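Local coordinates for extracellular solute-binding protein, family 1 (Bifidobacterium longum subsp. infantis, PDB 6FTH) that probably binds human milk oligosaccharides outside the cell and hands them to an ABC transporter for uptake, at residues V116-A126 and H136-R144; S206-M214 and F226-G234. All coordinates share one frame; numbering follows the deposited sequence.

How the contacts relate
Along the chain the two contacts come in series: contact 1 (116-126 with 136-144) is complete before contact 2 (206-214 with 226-234) begins. Their centres lie 24 Å apart and their nearest atoms about 6 Å, without touching. Contact 1 packs helices 114-122 and 124-130 against strand 140-143, which pairs with strand 336-337. Contact 2 joins two parts of the long connection between strands 197-199 and 235-238, close to the middle of the molecule. Strand 197-199 belongs to a four-stranded mixed sheet, separate from the two-stranded sheet of contact 1. The pair therefore samples two different regions of a solute-binding protein rather than one continuous core.

Contact 1: V116-A126 and H136-R144; sequences VKQFFKEKPDA and HMYALPSSR
Phe120 reaches from helix 116-122 into the angle between Met137 and Pro141. Its CB leaves the helix with CG anti to the carbonyl carbon (chi1 -68°), and this brings the far end of the ring to the other segment. There CE1 lies 3.9 Å from Pro141 CD, which sits at the ring edge, while CE2 is 3.7 Å from Met137 SD in an oblique Met-aromatic contact. CZ touches both the sulfur and the proline ring. Val116 O, from one turn earlier in the helix, lies over one face of the same ring, offset toward the rim. An alanine here is likely to leave Met137 SD without its aromatic partner and open a gap beside Pro141.

Pro141 is also touched by Ala126 and Phe119: its CG lies 3.3 Å from Ala126 O, 3.9 Å from Ala126 CB and 3.8 Å from Phe119 CE2. The Phe119 ring continues along the strand, with CE1 3.7 Å from Ser143 CB, and stacks with Trp412. Val116 CG2 and Leu140 CD1 add a looser touch at 4.1 Å. Lys123 CD and CE run past Ser143 OG at 3.8 Å; Ser143 OG is hydrogen-bonded to Glu335, which Lys123 NZ salt-bridges together with Asp415.

No hydrogen bond joins the two segments, and the helix axis is inclined at 64° to strand 140-143: this is buried apolar helix-on-strand packing against a two-stranded antiparallel sheet.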
ATOM      1  N   VAL A 116       9.673  21.429  -3.961  1.00 16.73           N
ATOM      2  CA  VAL A 116       8.730  20.824  -3.026  1.00 16.64           C
ATOM      3  C   VAL A 116       7.457  21.649  -2.967  1.00 17.95           C
ATOM      4  O   VAL A 116       6.354  21.106  -2.905  1.00 16.14           O
ATOM      5  CB  VAL A 116       9.362  20.698  -1.628  1.00 16.20           C
ATOM      6  CG1 VAL A 116       8.348  20.142  -0.614  1.00 18.10           C
ATOM      7  CG2 VAL A 116      10.618  19.824  -1.648  1.00 18.82           C
ATOM      8  N   LYS A 117       7.581  22.976  -2.978  1.00 17.61           N
ATOM      9  CA  LYS A 117       6.383  23.806  -3.059  1.00 17.71           C
ATOM     10  C   LYS A 117       5.576  23.482  -4.310  1.00 18.52           C
ATOM     11  O   LYS A 117       4.339  23.460  -4.281  1.00 18.73           O
ATOM     12  CB  LYS A 117       6.755  25.292  -3.061  1.00 22.12           C
ATOM     13  CG  LYS A 117       7.109  25.846  -1.709  1.00 22.84           C
ATOM     14  CD  LYS A 117       6.989  27.366  -1.685  1.00 24.41           C
ATOM     15  CE  LYS A 117       7.996  28.032  -2.577  1.00 30.99           C
ATOM     16  NZ  LYS A 117       7.933  29.523  -2.347  1.00 35.07           N
ATOM     17  N   GLN A 118       6.255  23.256  -5.433  1.00 17.83           N
ATOM     18  CA  GLN A 118       5.551  22.931  -6.666  1.00 18.95           C
ATOM     19  C   GLN A 118       4.862  21.576  -6.552  1.00 16.31           C
ATOM     20  O   GLN A 118       3.713  21.407  -6.987  1.00 16.06           O
ATOM     21  CB  GLN A 118       6.534  22.953  -7.837  1.00 19.54           C
ATOM     22  CG  GLN A 118       5.885  22.794  -9.162  1.00 21.38           C
ATOM     23  CD  GLN A 118       5.094  24.014  -9.549  1.00 27.35           C
ATOM     24  OE1 GLN A 118       5.390  25.122  -9.092  1.00 28.32           O
ATOM     25  NE2 GLN A 118       4.084  23.825 -10.374  1.00 24.87           N
ATOM     26  N   PHE A 119       5.553  20.600  -5.954  1.00 15.36           N
ATOM     27  CA  PHE A 119       4.929  19.313  -5.653  1.00 15.32           C
ATOM     28  C   PHE A 119       3.615  19.529  -4.905  1.00 14.77           C
ATOM     29  O   PHE A 119       2.565  19.018  -5.309  1.00 14.65           O
ATOM     30  CB  PHE A 119       5.950  18.493  -4.840  1.00 13.06           C
ATOM     31  CG  PHE A 119       5.486  17.119  -4.355  1.00 11.71           C
ATOM     32  CD1 PHE A 119       4.409  16.441  -4.891  1.00 15.05           C
ATOM     33  CD2 PHE A 119       6.183  16.525  -3.308  1.00 12.69           C
ATOM     34  CE1 PHE A 119       4.037  15.193  -4.404  1.00 14.69           C
ATOM     35  CE2 PHE A 119       5.829  15.270  -2.834  1.00 12.08           C
ATOM     36  CZ  PHE A 119       4.753  14.613  -3.380  1.00 12.59           C
ATOM     37  N   PHE A 120       3.658  20.326  -3.840  1.00 15.33           N
ATOM     38  CA  PHE A 120       2.481  20.540  -3.009  1.00 14.36           C
ATOM     39  C   PHE A 120       1.403  21.344  -3.723  1.00 17.83           C
ATOM     40  O   PHE A 120       0.219  21.141  -3.445  1.00 18.72           O
ATOM     41  CB  PHE A 120       2.886  21.240  -1.708  1.00 15.12           C
ATOM     42  CG  PHE A 120       3.715  20.393  -0.777  1.00 15.59           C
ATOM     43  CD1 PHE A 120       3.903  19.018  -0.986  1.00 14.52           C
ATOM     44  CD2 PHE A 120       4.295  20.970   0.339  1.00 18.16           C
ATOM     45  CE1 PHE A 120       4.644  18.257  -0.089  1.00 15.83           C
ATOM     46  CE2 PHE A 120       5.031  20.210   1.235  1.00 19.04           C
ATOM     47  CZ  PHE A 120       5.219  18.860   1.011  1.00 18.87           C
ATOM     48  N   LYS A 121       1.788  22.259  -4.618  1.00 19.39           N
ATOM     49  CA  LYS A 121       0.804  22.982  -5.422  1.00 18.77           C
ATOM     50  C   LYS A 121       0.039  22.034  -6.330  1.00 19.60           C
ATOM     51  O   LYS A 121      -1.194  22.096  -6.423  1.00 22.79           O
ATOM     52  CB  LYS A 121       1.487  24.045  -6.285  1.00 20.55           C
ATOM     53  CG  LYS A 121       0.496  24.834  -7.193  1.00 29.81           C
ATOM     54  CD  LYS A 121       1.198  25.898  -8.034  1.00 34.49           C
ATOM     55  CE  LYS A 121       0.198  26.843  -8.735  1.00 33.22           C
ATOM     56  NZ  LYS A 121      -0.798  26.108  -9.556  1.00 42.55           N
ATOM     57  N   GLU A 122       0.768  21.152  -7.035  1.00 17.97           N
ATOM     58  CA  GLU A 122       0.143  20.235  -7.974  1.00 19.35           C
ATOM     59  C   GLU A 122      -0.553  19.074  -7.281  1.00 16.96           C
ATOM     60  O   GLU A 122      -1.533  18.542  -7.815  1.00 19.28           O
ATOM     61  CB  GLU A 122       1.193  19.719  -8.969  1.00 19.13           C
ATOM     62  CG  GLU A 122       1.871  20.840  -9.787  1.00 21.04           C
ATOM     63  CD  GLU A 122       2.678  20.365 -11.012  1.00 20.49           C
ATOM     64  OE1 GLU A 122       2.405  19.264 -11.542  1.00 20.84           O
ATOM     65  OE2 GLU A 122       3.584  21.113 -11.450  1.00 23.42           O
ATOM     66  N   LYS A 123      -0.059  18.652  -6.109  1.00 15.98           N
ATOM     67  CA  LYS A 123      -0.598  17.510  -5.371  1.00 17.08           C
ATOM     68  C   LYS A 123      -0.829  17.888  -3.908  1.00 15.87           C
ATOM     69  O   LYS A 123      -0.125  17.411  -3.009  1.00 16.99           O
ATOM     70  CB  LYS A 123       0.355  16.323  -5.501  1.00 17.14           C
ATOM     71  CG  LYS A 123       0.523  15.904  -6.970  1.00 17.27           C
ATOM     72  CD  LYS A 123       1.450  14.720  -7.164  1.00 15.18           C
ATOM     73  CE  LYS A 123       1.490  14.316  -8.639  1.00 16.62           C
ATOM     74  NZ  LYS A 123       0.228  13.666  -9.056  1.00 16.11           N
ATOM     75  N   PRO A 124      -1.847  18.712  -3.632  1.00 17.37           N
ATOM     76  CA  PRO A 124      -2.056  19.196  -2.256  1.00 17.14           C
ATOM     77  C   PRO A 124      -2.263  18.109  -1.216  1.00 17.49           C
ATOM     78  O   PRO A 124      -1.936  18.327  -0.040  1.00 19.70           O
ATOM     79  CB  PRO A 124      -3.294  20.095  -2.386  1.00 17.21           C
ATOM     80  CG  PRO A 124      -3.938  19.713  -3.684  1.00 24.71           C
ATOM     81  CD  PRO A 124      -2.814  19.285  -4.576  1.00 20.24           C
ATOM     82  N   ASP A 125      -2.794  16.944  -1.596  1.00 17.05           N
ATOM     83  CA  ASP A 125      -3.042  15.893  -0.624  1.00 19.69           C
ATOM     84  C   ASP A 125      -1.747  15.251  -0.171  1.00 16.30           C
ATOM     85  O   ASP A 125      -1.730  14.585   0.870  1.00 19.85           O
ATOM     86  CB  ASP A 125      -3.971  14.817  -1.200  1.00 23.88           C
ATOM     87  CG  ASP A 125      -5.440  15.193  -1.104  1.00 28.65           C
ATOM     88  OD1 ASP A 125      -5.746  16.326  -0.672  1.00 29.57           O
ATOM     89  OD2 ASP A 125      -6.286  14.347  -1.455  1.00 35.75           O
ATOM     90  N   ALA A 126      -0.673  15.411  -0.951  1.00 17.19           N
ATOM     91  CA  ALA A 126       0.627  14.929  -0.499  1.00 16.88           C
ATOM     92  C   ALA A 126       1.114  15.758   0.676  1.00 18.52           C
ATOM     93  O   ALA A 126       1.623  15.209   1.659  1.00 16.86           O
ATOM     94  CB  ALA A 126       1.641  14.962  -1.647  1.00 18.67           C
ATOM     95  N   HIS A 136       2.603  21.706  11.477  1.00 22.91           N
ATOM     96  CA  HIS A 136       3.987  21.260  11.438  1.00 24.08           C
ATOM     97  C   HIS A 136       4.138  20.109  10.451  1.00 22.71           C
ATOM     98  O   HIS A 136       3.232  19.298  10.263  1.00 21.36           O
ATOM     99  CB  HIS A 136       4.461  20.796  12.815  1.00 29.27           C
ATOM    100  CG  HIS A 136       4.283  21.819  13.890  1.00 35.63           C
ATOM    101  ND1 HIS A 136       4.259  23.173  13.628  1.00 37.91           N
ATOM    102  CD2 HIS A 136       4.096  21.689  15.224  1.00 43.72           C
ATOM    103  CE1 HIS A 136       4.067  23.834  14.757  1.00 42.17           C
ATOM    104  NE2 HIS A 136       3.972  22.958  15.741  1.00 43.75           N
ATOM    105  N   MET A 137       5.294  20.065   9.796  1.00 17.57           N
ATOM    106  CA  MET A 137       5.621  18.997   8.860  1.00 16.67           C
ATOM    107  C   MET A 137       7.067  18.598   9.104  1.00 18.41           C
ATOM    108  O   MET A 137       7.988  19.368   8.798  1.00 20.88           O
ATOM    109  CB  MET A 137       5.428  19.450   7.418  1.00 19.07           C
ATOM    110  CG  MET A 137       5.841  18.413   6.398  1.00 19.19           C
ATOM    111  SD  MET A 137       5.554  18.999   4.712  1.00 20.06           S
ATOM    112  CE  MET A 137       6.750  20.358   4.595  1.00 22.56           C
ATOM    113  N   TYR A 138       7.265  17.390   9.605  1.00 15.61           N
ATOM    114  CA  TYR A 138       8.601  16.890   9.918  1.00 18.12           C
ATOM    115  C   TYR A 138       9.108  15.866   8.913  1.00 17.54           C
ATOM    116  O   TYR A 138      10.245  15.382   9.049  1.00 16.25           O
ATOM    117  CB  TYR A 138       8.624  16.275  11.322  1.00 18.06           C
ATOM    118  CG  TYR A 138       8.201  17.261  12.371  1.00 20.10           C
ATOM    119  CD1 TYR A 138       9.051  18.280  12.764  1.00 21.48           C
ATOM    120  CD2 TYR A 138       6.942  17.183  12.954  1.00 23.81           C
ATOM    121  CE1 TYR A 138       8.671  19.205  13.712  1.00 26.13           C
ATOM    122  CE2 TYR A 138       6.548  18.105  13.920  1.00 30.43           C
ATOM    123  CZ  TYR A 138       7.422  19.113  14.287  1.00 30.61           C
ATOM    124  OH  TYR A 138       7.049  20.036  15.234  1.00 33.51           O
ATOM    125  N   ALA A 139       8.298  15.522   7.922  1.00 16.18           N
ATOM    126  CA  ALA A 139       8.673  14.561   6.900  1.00 16.38           C
ATOM    127  C   ALA A 139       8.120  15.055   5.579  1.00 16.10           C
ATOM    128  O   ALA A 139       7.052  15.676   5.540  1.00 17.09           O
ATOM    129  CB  ALA A 139       8.078  13.183   7.189  1.00 15.29           C
ATOM    130  N   LEU A 140       8.870  14.818   4.510  1.00 13.51           N
ATOM    131  CA  LEU A 140       8.316  15.054   3.188  1.00 12.22           C
ATOM    132  C   LEU A 140       7.770  13.759   2.609  1.00 14.19           C
ATOM    133  O   LEU A 140       8.346  12.687   2.828  1.00 13.32           O
ATOM    134  CB  LEU A 140       9.372  15.577   2.207  1.00 14.84           C
ATOM    135  CG  LEU A 140      10.106  16.863   2.595  1.00 13.96           C
ATOM    136  CD1 LEU A 140      11.067  17.302   1.503  1.00 15.20           C
ATOM    137  CD2 LEU A 140       9.103  17.986   2.869  1.00 16.85           C
ATOM    138  N   PRO A 141       6.673  13.826   1.873  1.00 13.65           N
ATOM    139  CA  PRO A 141       6.184  12.648   1.159  1.00 12.52           C
ATOM    140  C   PRO A 141       6.875  12.494  -0.191  1.00 13.52           C
ATOM    141  O   PRO A 141       7.630  13.358  -0.635  1.00 13.51           O
ATOM    142  CB  PRO A 141       4.705  12.992   0.954  1.00 12.51           C
ATOM    143  CG  PRO A 141       4.722  14.476   0.756  1.00 12.58           C
ATOM    144  CD  PRO A 141       5.828  15.011   1.617  1.00 13.40           C
ATOM    145  N   SER A 142       6.580  11.374  -0.852  1.00 13.45           N
ATOM    146  CA  SER A 142       6.940  11.174  -2.254  1.00 12.37           C
ATOM    147  C   SER A 142       5.687  10.868  -3.065  1.00 11.95           C
ATOM    148  O   SER A 142       4.652  10.480  -2.511  1.00 12.68           O
ATOM    149  CB  SER A 142       7.894   9.979  -2.410  1.00 14.48           C
ATOM    150  OG  SER A 142       7.299   8.794  -1.864  1.00 15.44           O
ATOM    151  N   SER A 143       5.802  11.026  -4.393  1.00 11.31           N
ATOM    152  CA  SER A 143       4.776  10.584  -5.337  1.00 11.51           C
ATOM    153  C   SER A 143       5.433   9.894  -6.516  1.00 11.73           C
ATOM    154  O   SER A 143       6.251  10.505  -7.207  1.00 11.09           O
ATOM    155  CB  SER A 143       3.952  11.764  -5.861  1.00 11.42           C
ATOM    156  OG  SER A 143       3.299  11.423  -7.077  1.00 13.01           O
ATOM    157  N   ARG A 144       5.057   8.644  -6.773  1.00 12.22           N
ATOM    158  CA  ARG A 144       5.500   7.948  -7.975  1.00 11.17           C
ATOM    159  C   ARG A 144       4.589   8.185  -9.167  1.00 11.81           C
ATOM    160  O   ARG A 144       4.759   7.545 -10.214  1.00 12.35           O
ATOM    161  CB  ARG A 144       5.729   6.444  -7.736  1.00 12.29           C
ATOM    162  CG  ARG A 144       4.602   5.683  -7.080  1.00 11.76           C
ATOM    163  CD  ARG A 144       4.885   4.169  -7.088  1.00 12.05           C
ATOM    164  NE  ARG A 144       4.005   3.471  -6.169  1.00 13.42           N
ATOM    165  CZ  ARG A 144       4.082   2.177  -5.897  1.00 16.50           C
ATOM    166  NH1 ARG A 144       4.967   1.417  -6.527  1.00 13.04           N
ATOM    167  NH2 ARG A 144       3.267   1.639  -4.995  1.00 15.59           N
TER

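Contact 2: S206-M214 and F226-G234; sequences SYFTYYSPM and FNKGASPTG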
ATOM      1  N   SER A 206      -1.814  -9.357  12.023  1.00 17.06           N
ATOM      2  CA  SER A 206      -2.312  -8.530  13.117  1.00 20.75           C
ATOM      3  C   SER A 206      -3.017  -7.273  12.629  1.00 21.79           C
ATOM      4  O   SER A 206      -3.516  -6.488  13.443  1.00 18.20           O
ATOM      5  CB  SER A 206      -1.155  -8.148  14.038  1.00 21.96           C
ATOM      6  OG  SER A 206      -0.169  -7.463  13.305  1.00 23.80           O
ATOM      7  N   TYR A 207      -3.043  -7.073  11.323  1.00 16.13           N
ATOM      8  CA  TYR A 207      -3.769  -6.015  10.648  1.00 15.70           C
ATOM      9  C   TYR A 207      -4.259  -6.619   9.341  1.00 15.35           C
ATOM     10  O   TYR A 207      -3.771  -7.674   8.929  1.00 14.89           O
ATOM     11  CB  TYR A 207      -2.843  -4.835  10.332  1.00 14.86           C
ATOM     12  CG  TYR A 207      -1.683  -5.185   9.412  1.00 16.26           C
ATOM     13  CD1 TYR A 207      -0.602  -5.930   9.875  1.00 19.89           C
ATOM     14  CD2 TYR A 207      -1.677  -4.787   8.086  1.00 16.62           C
ATOM     15  CE1 TYR A 207       0.446  -6.251   9.036  1.00 21.80           C
ATOM     16  CE2 TYR A 207      -0.640  -5.108   7.240  1.00 18.68           C
ATOM     17  CZ  TYR A 207       0.415  -5.835   7.718  1.00 21.39           C
ATOM     18  OH  TYR A 207       1.438  -6.152   6.858  1.00 24.65           O
ATOM     19  N   PHE A 208      -5.225  -5.957   8.679  1.00 12.72           N
ATOM     20  CA  PHE A 208      -5.697  -6.435   7.379  1.00 12.30           C
ATOM     21  C   PHE A 208      -4.682  -6.036   6.316  1.00 13.91           C
ATOM     22  O   PHE A 208      -4.414  -4.846   6.119  1.00 12.81           O
ATOM     23  CB  PHE A 208      -7.106  -5.918   7.094  1.00 12.42           C
ATOM     24  CG  PHE A 208      -8.087  -6.395   8.102  1.00 14.03           C
ATOM     25  CD1 PHE A 208      -8.511  -7.717   8.112  1.00 13.53           C
ATOM     26  CD2 PHE A 208      -8.525  -5.554   9.115  1.00 14.29           C
ATOM     27  CE1 PHE A 208      -9.380  -8.174   9.058  1.00 15.30           C
ATOM     28  CE2 PHE A 208      -9.388  -6.019  10.090  1.00 14.69           C
ATOM     29  CZ  PHE A 208      -9.821  -7.329  10.075  1.00 15.03           C
ATOM     30  N   THR A 209      -4.077  -7.043   5.676  1.00 14.78           N
ATOM     31  CA  THR A 209      -2.900  -6.863   4.837  1.00 14.89           C
ATOM     32  C   THR A 209      -3.293  -6.487   3.414  1.00 12.89           C
ATOM     33  O   THR A 209      -4.461  -6.547   3.023  1.00 12.40           O
ATOM     34  CB  THR A 209      -2.077  -8.160   4.798  1.00 13.08           C
ATOM     35  OG1 THR A 209      -2.788  -9.151   4.053  1.00 14.60           O
ATOM     36  CG2 THR A 209      -1.816  -8.699   6.230  1.00 14.80           C
ATOM     37  N   TYR A 210      -2.291  -6.134   2.614  1.00 12.36           N
ATOM     38  CA  TYR A 210      -2.501  -6.125   1.178  1.00 12.48           C
ATOM     39  C   TYR A 210      -3.115  -7.455   0.764  1.00 11.74           C
ATOM     40  O   TYR A 210      -2.763  -8.519   1.286  1.00 13.13           O
ATOM     41  CB  TYR A 210      -1.176  -5.950   0.446  1.00 13.32           C
ATOM     42  CG  TYR A 210      -0.760  -4.522   0.224  1.00 14.36           C
ATOM     43  CD1 TYR A 210      -0.570  -3.652   1.297  1.00 14.32           C
ATOM     44  CD2 TYR A 210      -0.558  -4.037  -1.068  1.00 15.23           C
ATOM     45  CE1 TYR A 210      -0.178  -2.340   1.084  1.00 14.76           C
ATOM     46  CE2 TYR A 210      -0.174  -2.719  -1.294  1.00 19.47           C
ATOM     47  CZ  TYR A 210       0.012  -1.878  -0.208  1.00 15.68           C
ATOM     48  OH  TYR A 210       0.395  -0.573  -0.433  1.00 21.28           O
ATOM     49  N   TYR A 211      -4.064  -7.396  -0.148  1.00 12.03           N
ATOM     50  CA  TYR A 211      -4.675  -8.582  -0.743  1.00 12.57           C
ATOM     51  C   TYR A 211      -5.416  -9.425   0.290  1.00 12.55           C
ATOM     52  O   TYR A 211      -5.643 -10.616   0.097  1.00 14.85           O
ATOM     53  CB  TYR A 211      -3.661  -9.417  -1.550  1.00 12.76           C
ATOM     54  CG  TYR A 211      -2.562  -8.569  -2.201  1.00 13.27           C
ATOM     55  CD1 TYR A 211      -2.863  -7.435  -2.939  1.00 14.00           C
ATOM     56  CD2 TYR A 211      -1.206  -8.879  -2.012  1.00 13.77           C
ATOM     57  CE1 TYR A 211      -1.865  -6.634  -3.465  1.00 15.05           C
ATOM     58  CE2 TYR A 211      -0.211  -8.093  -2.548  1.00 15.25           C
ATOM     59  CZ  TYR A 211      -0.540  -6.968  -3.268  1.00 15.69           C
ATOM     60  OH  TYR A 211       0.430  -6.152  -3.800  1.00 18.88           O
ATOM     61  N   SER A 212      -5.864  -8.784   1.365  1.00 11.94           N
ATOM     62  CA  SER A 212      -6.577  -9.476   2.421  1.00 12.08           C
ATOM     63  C   SER A 212      -7.859 -10.114   1.886  1.00 12.04           C
ATOM     64  O   SER A 212      -8.564  -9.495   1.080  1.00 11.23           O
ATOM     65  CB  SER A 212      -6.984  -8.455   3.480  1.00 12.96           C
ATOM     66  OG  SER A 212      -7.800  -9.058   4.467  1.00 12.42           O
ATOM     67  N   PRO A 213      -8.237 -11.308   2.372  1.00 12.86           N
ATOM     68  CA  PRO A 213      -9.574 -11.838   2.064  1.00 12.73           C
ATOM     69  C   PRO A 213     -10.672 -10.862   2.449  1.00 11.90           C
ATOM     70  O   PRO A 213     -11.771 -10.918   1.884  1.00 12.16           O
ATOM     71  CB  PRO A 213      -9.671 -13.134   2.894  1.00 13.11           C
ATOM     72  CG  PRO A 213      -8.562 -13.031   3.943  1.00 12.60           C
ATOM     73  CD  PRO A 213      -7.482 -12.181   3.287  1.00 13.63           C
ATOM     74  N   MET A 214     -10.396  -9.964   3.398  1.00 10.43           N
ATOM     75  CA  MET A 214     -11.450  -9.031   3.810  1.00 12.11           C
ATOM     76  C   MET A 214     -11.694  -7.939   2.796  1.00 12.90           C
ATOM     77  O   MET A 214     -12.523  -7.056   3.026  1.00 11.32           O
ATOM     78  CB  MET A 214     -11.165  -8.453   5.196  1.00 13.86           C
ATOM     79  CG  MET A 214     -11.162  -9.502   6.281  1.00 18.79           C
ATOM     80  SD  MET A 214     -12.632 -10.519   6.162  1.00 26.56           S
ATOM     81  CE  MET A 214     -12.289 -11.863   7.308  1.00 24.72           C
ATOM     82  N   PHE A 226      -6.884  -0.706   2.216  1.00 11.04           N
ATOM     83  CA  PHE A 226      -5.872  -1.603   2.750  1.00 11.56           C
ATOM     84  C   PHE A 226      -4.436  -1.287   2.317  1.00 12.50           C
ATOM     85  O   PHE A 226      -3.517  -1.996   2.747  1.00 15.20           O
ATOM     86  CB  PHE A 226      -6.237  -3.073   2.482  1.00 10.95           C
ATOM     87  CG  PHE A 226      -7.439  -3.587   3.268  1.00 11.43           C
ATOM     88  CD1 PHE A 226      -7.912  -2.960   4.410  1.00 12.39           C
ATOM     89  CD2 PHE A 226      -8.099  -4.732   2.846  1.00 13.69           C
ATOM     90  CE1 PHE A 226      -9.006  -3.472   5.105  1.00 11.53           C
ATOM     91  CE2 PHE A 226      -9.192  -5.225   3.513  1.00 12.28           C
ATOM     92  CZ  PHE A 226      -9.642  -4.596   4.666  1.00 10.69           C
ATOM     93  N   ASN A 227      -4.185  -0.251   1.509  1.00 11.37           N
ATOM     94  CA  ASN A 227      -2.791   0.119   1.254  1.00 12.31           C
ATOM     95  C   ASN A 227      -2.139   0.653   2.529  1.00 15.32           C
ATOM     96  O   ASN A 227      -0.955   0.394   2.783  1.00 15.86           O
ATOM     97  CB  ASN A 227      -2.662   1.181   0.165  1.00 12.71           C
ATOM     98  CG  ASN A 227      -2.819   0.654  -1.268  1.00 13.72           C
ATOM     99  OD1 ASN A 227      -3.424  -0.384  -1.531  1.00 13.27           O
ATOM    100  ND2 ASN A 227      -2.290   1.436  -2.215  1.00 16.02           N
ATOM    101  N   LYS A 228      -2.880   1.422   3.328  1.00 14.17           N
ATOM    102  CA  LYS A 228      -2.335   2.179   4.459  1.00 13.83           C
ATOM    103  C   LYS A 228      -3.466   2.918   5.168  1.00 17.25           C
ATOM    104  O   LYS A 228      -4.525   3.179   4.589  1.00 17.00           O
ATOM    105  CB  LYS A 228      -1.266   3.187   4.019  1.00 18.51           C
ATOM    106  CG  LYS A 228      -1.692   4.156   2.916  1.00 17.88           C
ATOM    107  CD  LYS A 228      -0.535   5.078   2.499  1.00 18.74           C
ATOM    108  CE  LYS A 228      -0.932   6.100   1.429  1.00 20.77           C
ATOM    109  NZ  LYS A 228      -1.137   5.508   0.074  1.00 20.75           N
ATOM    110  N   GLY A 229      -3.223   3.250   6.426  1.00 17.41           N
ATOM    111  CA  GLY A 229      -4.111   4.122   7.179  1.00 18.63           C
ATOM    112  C   GLY A 229      -4.947   3.404   8.221  1.00 15.70           C
ATOM    113  O   GLY A 229      -4.553   2.372   8.772  1.00 18.23           O
ATOM    114  N   ALA A 230      -6.140   3.939   8.482  1.00 15.62           N
ATOM    115  CA  ALA A 230      -6.982   3.405   9.551  1.00 13.11           C
ATOM    116  C   ALA A 230      -7.670   2.099   9.163  1.00 12.32           C
ATOM    117  O   ALA A 230      -7.981   1.263  10.023  1.00 12.31           O
ATOM    118  CB  ALA A 230      -8.066   4.429   9.911  1.00 14.75           C
ATOM    119  N   SER A 231      -7.952   1.918   7.880  1.00 12.36           N
ATOM    120  CA  SER A 231      -8.701   0.740   7.459  1.00 11.52           C
ATOM    121  C   SER A 231      -8.021  -0.581   7.800  1.00 11.57           C
ATOM    122  O   SER A 231      -8.714  -1.497   8.280  1.00 13.14           O
ATOM    123  CB  SER A 231      -9.043   0.839   5.966  1.00 11.35           C
ATOM    124  OG  SER A 231      -9.787  -0.270   5.545  1.00 11.94           O
ATOM    125  N   PRO A 232      -6.708  -0.742   7.641  1.00 10.89           N
ATOM    126  CA  PRO A 232      -6.090  -2.007   8.059  1.00 14.95           C
ATOM    127  C   PRO A 232      -6.259  -2.339   9.520  1.00 13.73           C
ATOM    128  O   PRO A 232      -6.035  -3.495   9.889  1.00 13.06           O
ATOM    129  CB  PRO A 232      -4.613  -1.807   7.706  1.00 14.99           C
ATOM    130  CG  PRO A 232      -4.642  -0.875   6.561  1.00 13.77           C
ATOM    131  CD  PRO A 232      -5.771   0.072   6.858  1.00 13.17           C
ATOM    132  N   THR A 233      -6.637  -1.389  10.368  1.00 13.46           N
ATOM    133  CA  THR A 233      -6.869  -1.674  11.776  1.00 12.84           C
ATOM    134  C   THR A 233      -8.340  -1.825  12.127  1.00 13.18           C
ATOM    135  O   THR A 233      -8.669  -1.998  13.306  1.00 15.61           O
ATOM    136  CB  THR A 233      -6.194  -0.626  12.677  1.00 16.34           C
ATOM    137  OG1 THR A 233      -6.774   0.670  12.501  1.00 15.77           O
ATOM    138  CG2 THR A 233      -4.699  -0.544  12.362  1.00 18.24           C
ATOM    139  N   GLY A 234      -9.234  -1.810  11.143  1.00 11.99           N
ATOM    140  CA  GLY A 234     -10.615  -2.161  11.355  1.00 12.48           C
ATOM    141  C   GLY A 234     -11.619  -1.023  11.309  1.00 13.10           C
ATOM    142  O   GLY A 234     -12.742  -1.213  11.779  1.00 14.39           O
TER
HETATM  143  O   HOH W   1      -2.495  -3.243   4.871  1.00 15.62           O
HETATM  144  O   HOH W   2       1.260   1.334   1.393  1.00 29.17           O
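Phe208 and Phe226 bring the two loops together: Phe208 CB sits above one face of the Phe226 ring, 3.9 Å from its centroid, as a CH-pi contact. The rings themselves are nearly parallel, with planes at 20°, but slid so far apart that they barely overlap. With Phe226 CG anti to the carbonyl carbon (chi1 -69°), the ring lies beneath Phe208 CB, and the turn 209-212 comes in obliquely from the same side, Ser212 CB near CD2 and CE2. Met214 C meets the ring edge, 3.8 Å from Phe226 CE2, and Met214 CB lies 4.1 Å from that atom.

The backbone fixes Phe208 as well. Its N donates to Pro232 O at 2.9 Å, nearly straight at 169° and directed to a lone pair in the carbonyl plane. A water donates to both Phe208 O and Phe226 O. Ser212 OG accepts from Met214 N (3.0 Å) in an ST turn. Tyr207 CG stands between its backbone N and carbonyl carbon, and Pro232 CB meets the ring edge, 4.2 Å from Tyr207 CD2.

Tyr210 crosses Asn227 at a slant, ring and amide planes nearly parallel. Tyr210 CE1 is 3.3 Å from Asn227 O, and the hydroxyl passes 3.5 Å from Asn227 CG without a direct hydrogen bond; a second water joins Tyr210 OH to Asn227 O. Asn227 OD1 instead accepts from Gln153 NE2 and Gly152 N.

Beyond the two loops, Phe208 and Met214 rest on Tyr251 of helix 249-263, Met214 also touches helix 457-484, and Gly234 leads directly into strand 235-238.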